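Cytosol aminopeptidase (Coxiella burnetii, PDB 3IJ3) probably acts as a manganese-dependent metallopeptidase of the M17 family, removing amino acids one at a time from the N-termini of peptides. Local coordinates at residues Q191-V196 against L296-P301; F200-K205 against M286-Q291; G315-T320 against E413-T418; I326-T331 against G335-A340. All blocks are in the same frame, centred on the assembly; numbering follows the deposited sequence.

Contact 1: Q191-V196 against L296-P301; sequences QAVKHV and LRLLIP
No flat group enters the junction where Val193 meets Leu298 and Ile300. The flat group close by is the guanidinium of Arg297, on the reverse side of the strand, with Leu299 CD1 lying 3.9 Å above the plane on one face, offset toward the rim. Around that guanidinium gather Asp234, Glu345 and Glu349, all joined to it by salt bridges, which probably balances its buried positive charge.

The contact itself is purely apolar. Val193 points at the strand from the buried flank of helix 186-200 and divides its two methyls between two residues. With CG1 anti to the backbone N (chi1 177°), CG2 swings beside that N and meets Ile300 CD1 at 4.0 Å, the two side chains reaching toward each other tip to tip. Meanwhile CG1 approaches Leu298 CD2 at 4.3 Å. Ile300 is nearly extended in its second torsion (chi2 168°), which carries CD1 out from the strand to the valine. Only 80 Å² is buried between the segments, and the nearest CA atoms, those of Val193 and Ile300, stand 9.4 Å apart, so helix and strand meet only through the ends of these side chains. The same valine also touches Ile233 and Leu235 on strand 231-237, next to 295-305 in the sheet.

Leu298 and Ile300 share their face with helix 275-289, while Leu299 and Pro301 pack on helix 335-347 across the sheet. Helices on both faces of the central sheet make this the three-layer alpha/beta/alpha sandwich of the M17 catalytic domain.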
loop_
_atom_site.group_PDB
_atom_site.type_symbol
_atom_site.label_atom_id
_atom_site.label_comp_id
_atom_site.label_asym_id
_atom_site.label_seq_id
_atom_site.Cartn_x
_atom_site.Cartn_y
_atom_site.Cartn_z
ATOM N N GLN A 191 -32.825 18.811 14.916
ATOM C CA GLN A 191 -34.018 19.430 14.368
ATOM C C GLN A 191 -34.979 18.398 13.759
ATOM O O GLN A 191 -36.210 18.500 13.911
ATOM C CB GLN A 191 -33.643 20.508 13.335
ATOM C CG GLN A 191 -34.859 21.217 12.736
ATOM C CD GLN A 191 -35.772 21.832 13.822
ATOM O OE1 GLN A 191 -36.971 21.505 13.914
ATOM N NE2 GLN A 191 -35.187 22.665 14.686
ATOM N N ALA A 192 -34.431 17.404 13.063
ATOM C CA ALA A 192 -35.266 16.368 12.469
ATOM C C ALA A 192 -36.036 15.611 13.568
ATOM O O ALA A 192 -37.227 15.309 13.429
ATOM C CB ALA A 192 -34.392 15.382 11.622
ATOM N N VAL A 193 -35.354 15.309 14.660
ATOM C CA VAL A 193 -35.988 14.629 15.792
ATOM C C VAL A 193 -37.100 15.497 16.376
ATOM O O VAL A 193 -38.192 14.991 16.670
ATOM C CB VAL A 193 -34.979 14.206 16.889
ATOM C CG1 VAL A 193 -35.726 13.560 18.063
ATOM C CG2 VAL A 193 -33.883 13.203 16.327
ATOM N N LYS A 194 -36.845 16.797 16.558
ATOM C CA LYS A 194 -37.883 17.681 17.084
ATOM C C LYS A 194 -39.072 17.787 16.131
ATOM O O LYS A 194 -40.216 17.930 16.573
ATOM C CB LYS A 194 -37.344 19.075 17.433
ATOM C CG LYS A 194 -36.328 19.071 18.552
ATOM C CD LYS A 194 -36.129 20.456 19.163
ATOM C CE LYS A 194 -35.714 21.492 18.172
ATOM N NZ LYS A 194 -35.551 22.848 18.838
ATOM N N HIS A 195 -38.813 17.727 14.830
ATOM C CA HIS A 195 -39.901 17.786 13.859
ATOM C C HIS A 195 -40.805 16.564 14.022
ATOM O O HIS A 195 -42.024 16.678 14.008
ATOM C CB HIS A 195 -39.371 17.884 12.425
ATOM C CG HIS A 195 -40.445 18.113 11.400
ATOM N ND1 HIS A 195 -40.916 19.368 11.084
ATOM C CD2 HIS A 195 -41.136 17.247 10.623
ATOM C CE1 HIS A 195 -41.854 19.265 10.156
ATOM N NE2 HIS A 195 -42.005 17.987 9.858
ATOM N N VAL A 196 -40.201 15.389 14.149
ATOM C CA VAL A 196 -40.969 14.156 14.361
ATOM C C VAL A 196 -41.725 14.201 15.697
ATOM O O VAL A 196 -42.898 13.840 15.770
ATOM C CB VAL A 196 -40.055 12.923 14.335
ATOM C CG1 VAL A 196 -40.830 11.663 14.837
ATOM C CG2 VAL A 196 -39.443 12.746 12.929
ATOM N N LEU A 296 -41.714 5.105 25.553
ATOM C CA LEU A 296 -40.634 5.190 24.592
ATOM C C LEU A 296 -39.601 6.240 24.957
ATOM O O LEU A 296 -39.943 7.359 25.384
ATOM C CB LEU A 296 -41.199 5.554 23.223
ATOM C CG LEU A 296 -40.215 5.846 22.076
ATOM C CD1 LEU A 296 -39.445 4.568 21.707
ATOM C CD2 LEU A 296 -40.991 6.406 20.881
ATOM N N ARG A 297 -38.339 5.881 24.796
ATOM C CA ARG A 297 -37.261 6.834 24.936
ATOM C C ARG A 297 -36.340 6.582 23.750
ATOM O O ARG A 297 -36.118 5.428 23.362
ATOM C CB ARG A 297 -36.512 6.646 26.254
ATOM C CG ARG A 297 -35.387 7.614 26.436
ATOM C CD ARG A 297 -34.652 7.371 27.739
ATOM N NE ARG A 297 -33.845 8.523 28.139
ATOM C CZ ARG A 297 -33.057 8.540 29.216
ATOM N NH1 ARG A 297 -32.911 7.449 29.969
ATOM N NH2 ARG A 297 -32.397 9.647 29.534
ATOM N N LEU A 298 -35.858 7.661 23.142
ATOM C CA LEU A 298 -34.922 7.613 22.021
ATOM C C LEU A 298 -33.704 8.453 22.366
ATOM O O LEU A 298 -33.829 9.646 22.681
ATOM C CB LEU A 298 -35.588 8.146 20.749
ATOM C CG LEU A 298 -34.684 8.465 19.549
ATOM C CD1 LEU A 298 -34.124 7.165 18.912
ATOM C CD2 LEU A 298 -35.464 9.242 18.505
ATOM N N LEU A 299 -32.522 7.823 22.336
ATOM C CA LEU A 299 -31.259 8.464 22.634
ATOM C C LEU A 299 -30.359 8.402 21.424
ATOM O O LEU A 299 -30.064 7.310 20.908
ATOM C CB LEU A 299 -30.582 7.758 23.829
ATOM C CG LEU A 299 -31.222 8.003 25.185
ATOM C CD1 LEU A 299 -30.809 6.911 26.193
ATOM C CD2 LEU A 299 -30.811 9.407 25.689
ATOM N N ILE A 300 -29.938 9.579 20.945
ATOM C CA ILE A 300 -29.037 9.677 19.797
ATOM C C ILE A 300 -27.831 10.590 20.086
ATOM O O ILE A 300 -27.993 11.815 20.241
ATOM C CB ILE A 300 -29.765 10.237 18.543
ATOM C CG1 ILE A 300 -30.844 9.272 18.064
ATOM C CG2 ILE A 300 -28.766 10.562 17.425
ATOM C CD1 ILE A 300 -31.818 9.898 17.008
ATOM N N PRO A 301 -26.634 9.985 20.225
ATOM C CA PRO A 301 -25.421 10.787 20.296
ATOM C C PRO A 301 -25.184 11.309 18.874
ATOM O O PRO A 301 -25.113 10.507 17.915
ATOM C CB PRO A 301 -24.341 9.809 20.735
ATOM C CG PRO A 301 -24.945 8.471 20.747
ATOM C CD PRO A 301 -26.385 8.551 20.498
#

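Contact 2: F200-K205 against M286-Q291; sequences FEAKVK and MIMLQQ. With SO4 (sulfate ion), chain H; SO4 (sulfate ion), chain G.
Beside the packing of Phe200 on Met288, the shortest polar bond is at the margin: Lys203 NZ gives a 2.7 Å hydrogen bond to O1 of one sulfate. Gln290 NE2 likewise donates to O4 of another sulfate at 2.8 Å, almost straight (168°), and to Asp165 of helix 157-178. Both ions probably come from the crystallisation liquor.

The contact itself is hydrophobic. Met288 lays its CB over the centre of the Phe200 ring, 3.6 Å from the centroid and 13° off the normal, a CH-pi contact. Its SD sits obliquely, 4.6 Å from the same centroid, as a Met-aromatic contact, and also touches Ala202 CB at 4.0 Å. A bend in the last torsion (chi3 -71°) turns CE back onto the ring at CD2. Leu289 comes to the edge instead, CD2 lying in the ring plane, 3.7 Å from CZ.

Both helices stop here with the same device, a Schellman motif: Glu201 closes helix 186-200 and Gln291 closes helix 275-289, each with positive phi. Trp237 of strand 231-237 touches Phe200, Ala202 and Met288.

Apolar side chains thus join the end of helix 275-289 to the end of helix 186-200 and the loop after it, while Lys203 and Gln290, outside the packing, bind sulfates. The chemistry implies adhesion by dispersion and ring-face contacts, with no hydrogen bond fixing one segment to the other.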
loop_
_atom_site.group_PDB
_atom_site.type_symbol
_atom_site.label_atom_id
_atom_site.label_comp_id
_atom_site.label_asym_id
_atom_site.label_seq_id
_atom_site.Cartn_x
_atom_site.Cartn_y
_atom_site.Cartn_z
ATOM N N PHE A 200 -46.417 14.152 17.524
ATOM C CA PHE A 200 -46.999 13.326 18.600
ATOM C C PHE A 200 -46.922 13.911 19.994
ATOM O O PHE A 200 -47.225 13.222 20.969
ATOM C CB PHE A 200 -46.209 11.992 18.620
ATOM C CG PHE A 200 -46.047 11.407 17.273
ATOM C CD1 PHE A 200 -47.127 10.794 16.644
ATOM C CD2 PHE A 200 -44.851 11.506 16.599
ATOM C CE1 PHE A 200 -47.016 10.312 15.362
ATOM C CE2 PHE A 200 -44.731 11.011 15.311
ATOM C CZ PHE A 200 -45.830 10.413 14.695
ATOM N N GLU A 201 -46.542 15.183 20.061
ATOM C CA GLU A 201 -46.293 15.890 21.304
ATOM C C GLU A 201 -45.362 15.100 22.251
ATOM O O GLU A 201 -45.584 15.017 23.449
ATOM C CB GLU A 201 -47.589 16.416 21.962
ATOM C CG GLU A 201 -48.252 17.534 21.136
ATOM C CD GLU A 201 -47.341 18.752 20.937
ATOM O OE1 GLU A 201 -47.211 19.240 19.784
ATOM O OE2 GLU A 201 -46.713 19.193 21.927
ATOM N N ALA A 202 -44.323 14.506 21.668
ATOM C CA ALA A 202 -43.259 13.835 22.434
ATOM C C ALA A 202 -42.372 14.962 22.964
ATOM O O ALA A 202 -42.411 16.074 22.421
ATOM C CB ALA A 202 -42.436 12.909 21.561
ATOM N N LYS A 203 -41.629 14.711 24.041
ATOM C CA LYS A 203 -40.746 15.714 24.626
ATOM C C LYS A 203 -39.316 15.431 24.158
ATOM O O LYS A 203 -38.936 14.268 24.016
ATOM C CB LYS A 203 -40.803 15.710 26.186
ATOM C CG LYS A 203 -40.179 14.479 26.845
ATOM C CD LYS A 203 -39.725 14.618 28.363
ATOM C CE LYS A 203 -40.755 14.277 29.382
ATOM N NZ LYS A 203 -40.109 14.235 30.742
ATOM N N VAL A 204 -38.559 16.481 23.891
ATOM C CA VAL A 204 -37.176 16.346 23.458
ATOM C C VAL A 204 -36.272 17.264 24.263
ATOM O O VAL A 204 -36.554 18.467 24.424
ATOM C CB VAL A 204 -37.000 16.693 21.967
ATOM C CG1 VAL A 204 -35.534 16.478 21.529
ATOM C CG2 VAL A 204 -37.939 15.856 21.102
ATOM N N LYS A 205 -35.178 16.684 24.749
ATOM C CA LYS A 205 -34.147 17.375 25.487
ATOM C C LYS A 205 -32.871 17.241 24.644
ATOM O O LYS A 205 -32.593 16.168 24.145
ATOM C CB LYS A 205 -33.946 16.668 26.858
ATOM C CG LYS A 205 -32.730 17.102 27.618
ATOM C CD LYS A 205 -32.724 16.579 29.049
ATOM C CE LYS A 205 -32.610 15.098 29.162
ATOM N NZ LYS A 205 -32.503 14.738 30.608
ATOM N N MET A 286 -42.626 5.000 14.069
ATOM C CA MET A 286 -43.643 3.950 13.881
ATOM C C MET A 286 -44.349 3.604 15.191
ATOM O O MET A 286 -45.570 3.419 15.225
ATOM C CB MET A 286 -43.040 2.691 13.233
ATOM C CG MET A 286 -42.673 2.864 11.778
ATOM S SD MET A 286 -44.118 3.116 10.754
ATOM C CE MET A 286 -45.138 1.794 11.315
ATOM N N ILE A 287 -43.585 3.546 16.275
ATOM C CA ILE A 287 -44.140 3.264 17.589
ATOM C C ILE A 287 -45.193 4.324 17.951
ATOM O O ILE A 287 -46.277 3.985 18.425
ATOM C CB ILE A 287 -43.018 3.223 18.637
ATOM C CG1 ILE A 287 -42.167 1.952 18.460
ATOM C CG2 ILE A 287 -43.590 3.280 20.058
ATOM C CD1 ILE A 287 -40.882 1.968 19.338
ATOM N N MET A 288 -44.886 5.588 17.667
ATOM C CA MET A 288 -45.803 6.697 17.978
ATOM C C MET A 288 -47.005 6.757 17.026
ATOM O O MET A 288 -48.154 6.983 17.458
ATOM C CB MET A 288 -45.017 8.033 18.036
ATOM C CG MET A 288 -44.015 8.075 19.226
ATOM S SD MET A 288 -43.106 9.635 19.428
ATOM C CE MET A 288 -41.951 9.631 18.024
ATOM N N LEU A 289 -46.758 6.523 15.744
ATOM C CA LEU A 289 -47.832 6.487 14.744
ATOM C C LEU A 289 -48.862 5.413 15.042
ATOM O O LEU A 289 -50.059 5.608 14.829
ATOM C CB LEU A 289 -47.261 6.248 13.335
ATOM C CG LEU A 289 -46.645 7.444 12.613
ATOM C CD1 LEU A 289 -45.845 7.011 11.406
ATOM C CD2 LEU A 289 -47.757 8.434 12.227
ATOM N N GLN A 290 -48.384 4.270 15.504
ATOM C CA GLN A 290 -49.229 3.118 15.797
ATOM C C GLN A 290 -49.650 3.030 17.259
ATOM O O GLN A 290 -50.341 2.088 17.673
ATOM C CB GLN A 290 -48.481 1.859 15.379
ATOM C CG GLN A 290 -48.251 1.755 13.882
ATOM C CD GLN A 290 -49.479 1.270 13.131
ATOM O OE1 GLN A 290 -50.175 0.360 13.590
ATOM N NE2 GLN A 290 -49.740 1.852 11.959
ATOM N N GLN A 291 -49.258 4.034 18.028
ATOM C CA GLN A 291 -49.587 4.140 19.440
ATOM C C GLN A 291 -49.357 2.856 20.227
ATOM O O GLN A 291 -50.243 2.395 20.940
ATOM C CB GLN A 291 -51.033 4.682 19.623
ATOM C CG GLN A 291 -51.171 6.111 19.029
ATOM C CD GLN A 291 -52.501 6.788 19.292
ATOM O OE1 GLN A 291 -53.437 6.190 19.805
ATOM N NE2 GLN A 291 -52.582 8.060 18.928
HETATM S S SO4 H . -53.332 0.300 11.257
HETATM O O1 SO4 H . -54.342 0.350 10.196
HETATM O O2 SO4 H . -53.794 1.077 12.408
HETATM O O3 SO4 H . -53.140 -1.079 11.684
HETATM O O4 SO4 H . -52.076 0.850 10.767
HETATM S S SO4 G . -39.191 10.822 33.003
HETATM O O1 SO4 G . -39.370 12.016 32.182
HETATM O O2 SO4 G . -40.374 10.618 33.835
HETATM O O3 SO4 G . -39.024 9.664 32.142
HETATM O O4 SO4 G . -38.027 10.969 33.868
#

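Contact 3: G315-T320 against E413-T418; sequences GDVVQT and EVADLT
Val317 meets both Val414 and Ala415 through a forked side chain. From CB, which points at the other segment, the branches part: CG1, anti to the backbone N (chi1 175°), comes to Ala415 CB at 4.0 Å, whereas CG2 lies beside that N and reaches Val414 CG1 at 3.9 Å. The two valines slant across each other, and Val414 also has its CG1 anti to the backbone N (chi1 178°), which brings that methyl to Val317. Thr325 packs against Val317 and Ala415 alike.

Val317 lies on one outer strand of a small three-stranded sheet, and Val414 and Ala415 in the loop leading into the other; 317-319 runs antiparallel and 417-418 parallel to the middle strand 325-327. The contact reaches across beside Thr325 of the middle strand by side chains alone, with no backbone bond between the two segments. In the loop ahead of strand 417-418, Ser412 OG receives the backbone N-H groups of both Val414 and Ala415, and Asp416 OD2 accepts from Thr325 N.

The second subunit covers the apolar side: its Tyr143 packs on Val317 and Val414. Arg144 of that subunit donates to Glu413 O, while Asp316 OD1 accepts from the backbone N of its Glu182.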
loop_
_atom_site.group_PDB
_atom_site.type_symbol
_atom_site.label_atom_id
_atom_site.label_comp_id
_atom_site.label_asym_id
_atom_site.label_seq_id
_atom_site.Cartn_x
_atom_site.Cartn_y
_atom_site.Cartn_z
ATOM N N GLY A 315 -4.097 6.453 22.032
ATOM C CA GLY A 315 -3.450 6.474 23.324
ATOM C C GLY A 315 -4.189 7.335 24.337
ATOM O O GLY A 315 -3.953 7.209 25.540
ATOM N N ASP A 316 -5.077 8.215 23.875
ATOM C CA ASP A 316 -5.843 9.022 24.839
ATOM C C ASP A 316 -6.791 8.108 25.636
ATOM O O ASP A 316 -7.256 7.085 25.128
ATOM C CB ASP A 316 -6.648 10.147 24.177
ATOM C CG ASP A 316 -5.789 11.353 23.782
ATOM O OD1 ASP A 316 -4.596 11.428 24.195
ATOM O OD2 ASP A 316 -6.346 12.240 23.087
ATOM N N VAL A 317 -7.042 8.472 26.882
ATOM C CA VAL A 317 -7.990 7.736 27.725
ATOM C C VAL A 317 -9.195 8.632 27.921
ATOM O O VAL A 317 -9.070 9.753 28.430
ATOM C CB VAL A 317 -7.380 7.295 29.058
ATOM C CG1 VAL A 317 -8.467 6.650 29.939
ATOM C CG2 VAL A 317 -6.210 6.333 28.826
ATOM N N VAL A 318 -10.356 8.125 27.514
ATOM C CA VAL A 318 -11.613 8.841 27.543
ATOM C C VAL A 318 -12.424 8.346 28.720
ATOM O O VAL A 318 -12.520 7.142 28.942
ATOM C CB VAL A 318 -12.375 8.573 26.232
ATOM C CG1 VAL A 318 -13.779 9.144 26.270
ATOM C CG2 VAL A 318 -11.546 9.118 25.014
ATOM N N GLN A 319 -12.942 9.289 29.511
ATOM C CA GLN A 319 -13.793 8.977 30.640
ATOM C C GLN A 319 -15.180 8.681 30.080
ATOM O O GLN A 319 -15.503 9.097 28.972
ATOM C CB GLN A 319 -13.867 10.157 31.610
ATOM C CG GLN A 319 -12.501 10.609 32.177
ATOM C CD GLN A 319 -11.894 9.604 33.155
ATOM O OE1 GLN A 319 -12.610 8.971 33.917
ATOM N NE2 GLN A 319 -10.559 9.483 33.150
ATOM N N THR A 320 -15.991 7.951 30.832
ATOM C CA THR A 320 -17.349 7.624 30.382
ATOM C C THR A 320 -18.387 7.923 31.464
ATOM O O THR A 320 -18.076 8.032 32.635
ATOM C CB THR A 320 -17.498 6.120 30.018
ATOM O OG1 THR A 320 -17.236 5.328 31.176
ATOM C CG2 THR A 320 -16.562 5.693 28.874
ATOM N N GLU A 413 -3.473 -2.015 29.029
ATOM C CA GLU A 413 -2.519 -1.957 30.116
ATOM C C GLU A 413 -2.723 -0.662 30.943
ATOM O O GLU A 413 -2.202 -0.559 32.061
ATOM C CB GLU A 413 -1.070 -1.951 29.593
ATOM C CG GLU A 413 -0.670 -3.171 28.768
ATOM C CD GLU A 413 -0.623 -4.445 29.586
ATOM O OE1 GLU A 413 -0.531 -4.366 30.812
ATOM O OE2 GLU A 413 -0.664 -5.534 28.989
ATOM N N VAL A 414 -3.468 0.296 30.407
ATOM C CA VAL A 414 -3.629 1.602 31.014
ATOM C C VAL A 414 -5.036 1.870 31.569
ATOM O O VAL A 414 -5.190 2.312 32.683
ATOM C CB VAL A 414 -3.277 2.695 29.962
ATOM C CG1 VAL A 414 -3.484 4.107 30.515
ATOM C CG2 VAL A 414 -1.835 2.545 29.526
ATOM N N ALA A 415 -6.041 1.589 30.775
ATOM C CA ALA A 415 -7.432 1.869 31.120
ATOM C C ALA A 415 -8.207 0.604 31.414
ATOM O O ALA A 415 -7.660 -0.501 31.347
ATOM C CB ALA A 415 -8.110 2.622 29.939
ATOM N N ASP A 416 -9.505 0.744 31.697
ATOM C CA ASP A 416 -10.356 -0.442 31.925
ATOM C C ASP A 416 -10.468 -1.343 30.682
ATOM O O ASP A 416 -10.531 -2.591 30.798
ATOM C CB ASP A 416 -11.743 -0.037 32.418
ATOM C CG ASP A 416 -11.709 0.586 33.789
ATOM O OD1 ASP A 416 -10.959 0.054 34.670
ATOM O OD2 ASP A 416 -12.442 1.599 34.000
ATOM N N LEU A 417 -10.498 -0.722 29.503
ATOM C CA LEU A 417 -10.520 -1.464 28.246
ATOM C C LEU A 417 -10.140 -0.553 27.091
ATOM O O LEU A 417 -10.079 0.642 27.242
ATOM C CB LEU A 417 -11.878 -2.079 27.949
ATOM C CG LEU A 417 -13.038 -1.168 27.616
ATOM C CD1 LEU A 417 -14.247 -2.024 27.074
ATOM C CD2 LEU A 417 -13.449 -0.313 28.827
ATOM N N THR A 418 -9.839 -1.156 25.963
ATOM C CA THR A 418 -9.559 -0.403 24.747
ATOM C C THR A 418 -10.829 -0.358 23.939
ATOM O O THR A 418 -11.780 -1.081 24.237
ATOM C CB THR A 418 -8.475 -1.062 23.883
ATOM O OG1 THR A 418 -8.931 -2.351 23.443
ATOM C CG2 THR A 418 -7.149 -1.210 24.640
#

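Contact 4: I326-T331 against G335-A340; sequences IEITNT and GRVVLA. With SO4 (sulfate ion), chain D; SO4 (sulfate ion), chain F.
Torsions of two isoleucines send their CD1 methyls to one valine: Ile326 runs out nearly straight at its second torsion (chi2 164°), whereas Ile328 folds there (chi2 -55°) and slants across Val337. Each finds a different branch. Val337 CG1 meets Ile326 CD1 at 4.2 Å, and Val337 CG2 meets Ile328 CD1 at the same 4.2 Å, so the valine touches both the strand end and the loop after it. Ala218 and Val222 of helix 217-223 also pack on it.

The first turn of helix 335-347 binds anions. Gly335 N donates to O1 of one sulfate at 3.0 Å. Arg336 N reaches O2 of that ion at 2.8 Å, and Arg336 NE shares the same oxygen. Arg336 NH2 spans from O4 of this ion to O3 of a second sulfate, which NH1 also grips. Both sulfurs lie in the guanidinium plane, at its edge, and together the bonds fix its rotation.

Residues 330-337 form the signature sequence of cytosol aminopeptidases, and Glu334, just ahead of this helix, lines the lithium site seen here. In relatives the signature arginine binds bicarbonate beside the metals, and the sulfate held by Gly335 N and Arg336, probably from the crystallisation liquor, is consistent with such an anion pocket at the M17 active site.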
loop_
_atom_site.group_PDB
_atom_site.type_symbol
_atom_site.label_atom_id
_atom_site.label_comp_id
_atom_site.label_asym_id
_atom_site.label_seq_id
_atom_site.Cartn_x
_atom_site.Cartn_y
_atom_site.Cartn_z
ATOM N N ILE A 326 -11.692 4.290 28.878
ATOM C CA ILE A 326 -11.457 3.660 27.583
ATOM C C ILE A 326 -10.170 4.200 26.972
ATOM O O ILE A 326 -10.019 5.412 26.813
ATOM C CB ILE A 326 -12.552 4.022 26.587
ATOM C CG1 ILE A 326 -13.932 3.670 27.140
ATOM C CG2 ILE A 326 -12.318 3.313 25.280
ATOM C CD1 ILE A 326 -15.003 4.375 26.334
ATOM N N GLU A 327 -9.249 3.309 26.663
ATOM C CA GLU A 327 -8.035 3.683 25.975
ATOM C C GLU A 327 -8.354 3.626 24.488
ATOM O O GLU A 327 -8.748 2.567 23.960
ATOM C CB GLU A 327 -6.881 2.751 26.298
ATOM C CG GLU A 327 -5.580 3.195 25.568
ATOM C CD GLU A 327 -4.386 2.300 25.823
ATOM O OE1 GLU A 327 -4.573 1.124 26.234
ATOM O OE2 GLU A 327 -3.236 2.785 25.600
ATOM N N ILE A 328 -8.140 4.730 23.795
ATOM C CA ILE A 328 -8.408 4.789 22.366
ATOM C C ILE A 328 -7.245 4.191 21.584
ATOM O O ILE A 328 -6.118 4.732 21.564
ATOM C CB ILE A 328 -8.644 6.236 21.882
ATOM C CG1 ILE A 328 -9.791 6.892 22.670
ATOM C CG2 ILE A 328 -8.915 6.265 20.336
ATOM C CD1 ILE A 328 -11.132 6.090 22.630
ATOM N N THR A 329 -7.508 3.058 20.957
ATOM C CA THR A 329 -6.521 2.369 20.126
ATOM C C THR A 329 -6.827 2.528 18.634
ATOM O O THR A 329 -6.032 2.116 17.805
ATOM C CB THR A 329 -6.389 0.879 20.500
ATOM O OG1 THR A 329 -7.666 0.271 20.528
ATOM C CG2 THR A 329 -5.765 0.739 21.893
ATOM N N ASN A 330 -7.975 3.108 18.315
ATOM C CA ASN A 330 -8.374 3.373 16.919
ATOM C C ASN A 330 -9.373 4.501 16.975
ATOM O O ASN A 330 -10.488 4.316 17.477
ATOM C CB ASN A 330 -8.988 2.125 16.291
ATOM C CG ASN A 330 -9.414 2.328 14.845
ATOM O OD1 ASN A 330 -9.250 3.413 14.262
ATOM N ND2 ASN A 330 -9.963 1.263 14.250
ATOM N N THR A 331 -9.013 5.680 16.461
ATOM C CA THR A 331 -9.954 6.808 16.522
ATOM C C THR A 331 -11.164 6.603 15.591
ATOM O O THR A 331 -12.174 7.287 15.722
ATOM C CB THR A 331 -9.277 8.151 16.139
ATOM O OG1 THR A 331 -8.835 8.086 14.783
ATOM C CG2 THR A 331 -8.114 8.468 17.057
ATOM N N GLY A 335 -17.866 5.063 16.971
ATOM C CA GLY A 335 -19.311 4.839 17.143
ATOM C C GLY A 335 -19.632 4.142 18.448
ATOM O O GLY A 335 -20.551 4.526 19.175
ATOM N N ARG A 336 -18.883 3.106 18.742
ATOM C CA ARG A 336 -19.102 2.352 19.989
ATOM C C ARG A 336 -18.796 3.210 21.213
ATOM O O ARG A 336 -19.399 3.020 22.272
ATOM C CB ARG A 336 -18.265 1.079 19.974
ATOM C CG ARG A 336 -16.780 1.289 20.126
ATOM C CD ARG A 336 -15.935 0.108 19.626
ATOM N NE ARG A 336 -16.058 -0.095 18.192
ATOM C CZ ARG A 336 -15.356 -1.008 17.506
ATOM N NH1 ARG A 336 -14.487 -1.819 18.113
ATOM N NH2 ARG A 336 -15.542 -1.138 16.209
ATOM N N VAL A 337 -17.829 4.136 21.068
ATOM C CA VAL A 337 -17.446 5.046 22.183
ATOM C C VAL A 337 -18.613 5.999 22.529
ATOM O O VAL A 337 -18.982 6.132 23.713
ATOM C CB VAL A 337 -16.146 5.809 21.880
ATOM C CG1 VAL A 337 -15.808 6.838 22.990
ATOM C CG2 VAL A 337 -14.968 4.825 21.672
ATOM N N VAL A 338 -19.236 6.594 21.504
ATOM C CA VAL A 338 -20.353 7.510 21.766
ATOM C C VAL A 338 -21.578 6.731 22.228
ATOM O O VAL A 338 -22.308 7.200 23.112
ATOM C CB VAL A 338 -20.654 8.490 20.612
ATOM C CG1 VAL A 338 -19.333 9.235 20.234
ATOM C CG2 VAL A 338 -21.287 7.800 19.379
ATOM N N LEU A 339 -21.782 5.543 21.668
ATOM C CA LEU A 339 -22.912 4.685 22.081
ATOM C C LEU A 339 -22.793 4.253 23.543
ATOM O O LEU A 339 -23.800 4.100 24.220
ATOM C CB LEU A 339 -23.031 3.453 21.185
ATOM C CG LEU A 339 -23.581 3.725 19.793
ATOM C CD1 LEU A 339 -23.464 2.466 18.919
ATOM C CD2 LEU A 339 -25.027 4.224 19.860
ATOM N N ALA A 340 -21.568 4.038 24.019
ATOM C CA ALA A 340 -21.337 3.624 25.418
ATOM C C ALA A 340 -21.973 4.583 26.418
ATOM O O ALA A 340 -22.553 4.148 27.418
ATOM C CB ALA A 340 -19.823 3.477 25.709
HETATM S S SO4 D . -17.769 1.914 15.305
HETATM O O1 SO4 D . -17.239 3.170 14.788
HETATM O O2 SO4 D . -17.384 1.862 16.722
HETATM O O3 SO4 D . -19.203 1.946 15.086
HETATM O O4 SO4 D . -17.167 0.767 14.594
HETATM S S SO4 F . -12.562 -3.794 15.738
HETATM O O1 SO4 F . -11.808 -3.318 14.577
HETATM O O2 SO4 F . -12.096 -3.147 16.962
HETATM O O3 SO4 F . -13.991 -3.603 15.599
HETATM O O4 SO4 F . -12.319 -5.237 15.843
#

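Overall arrangement
Four contacts of one catalytic domain fall into two neighbouring pairs, each with centres 9 Å apart. Contact 1 joins helix 186-200 to the large sheet, and contact 2 joins that helix's end to the end of helix 275-289: contact 1 is buried and purely aliphatic, contact 2 is only partly buried and uses an aromatic ring and a sulfur. Contacts 3 and 4 share the small sheet of strands 317-319, 325-327 and 417-418, contact 4 being nested within the loop that contact 3 closes. Their cores are alike in aliphatic packing, yet contact 3 faces another subunit whereas contact 4 opens onto bound anions near the metal site. Pro301 and Val338 touch between contacts 1 and 4, linking the pairs.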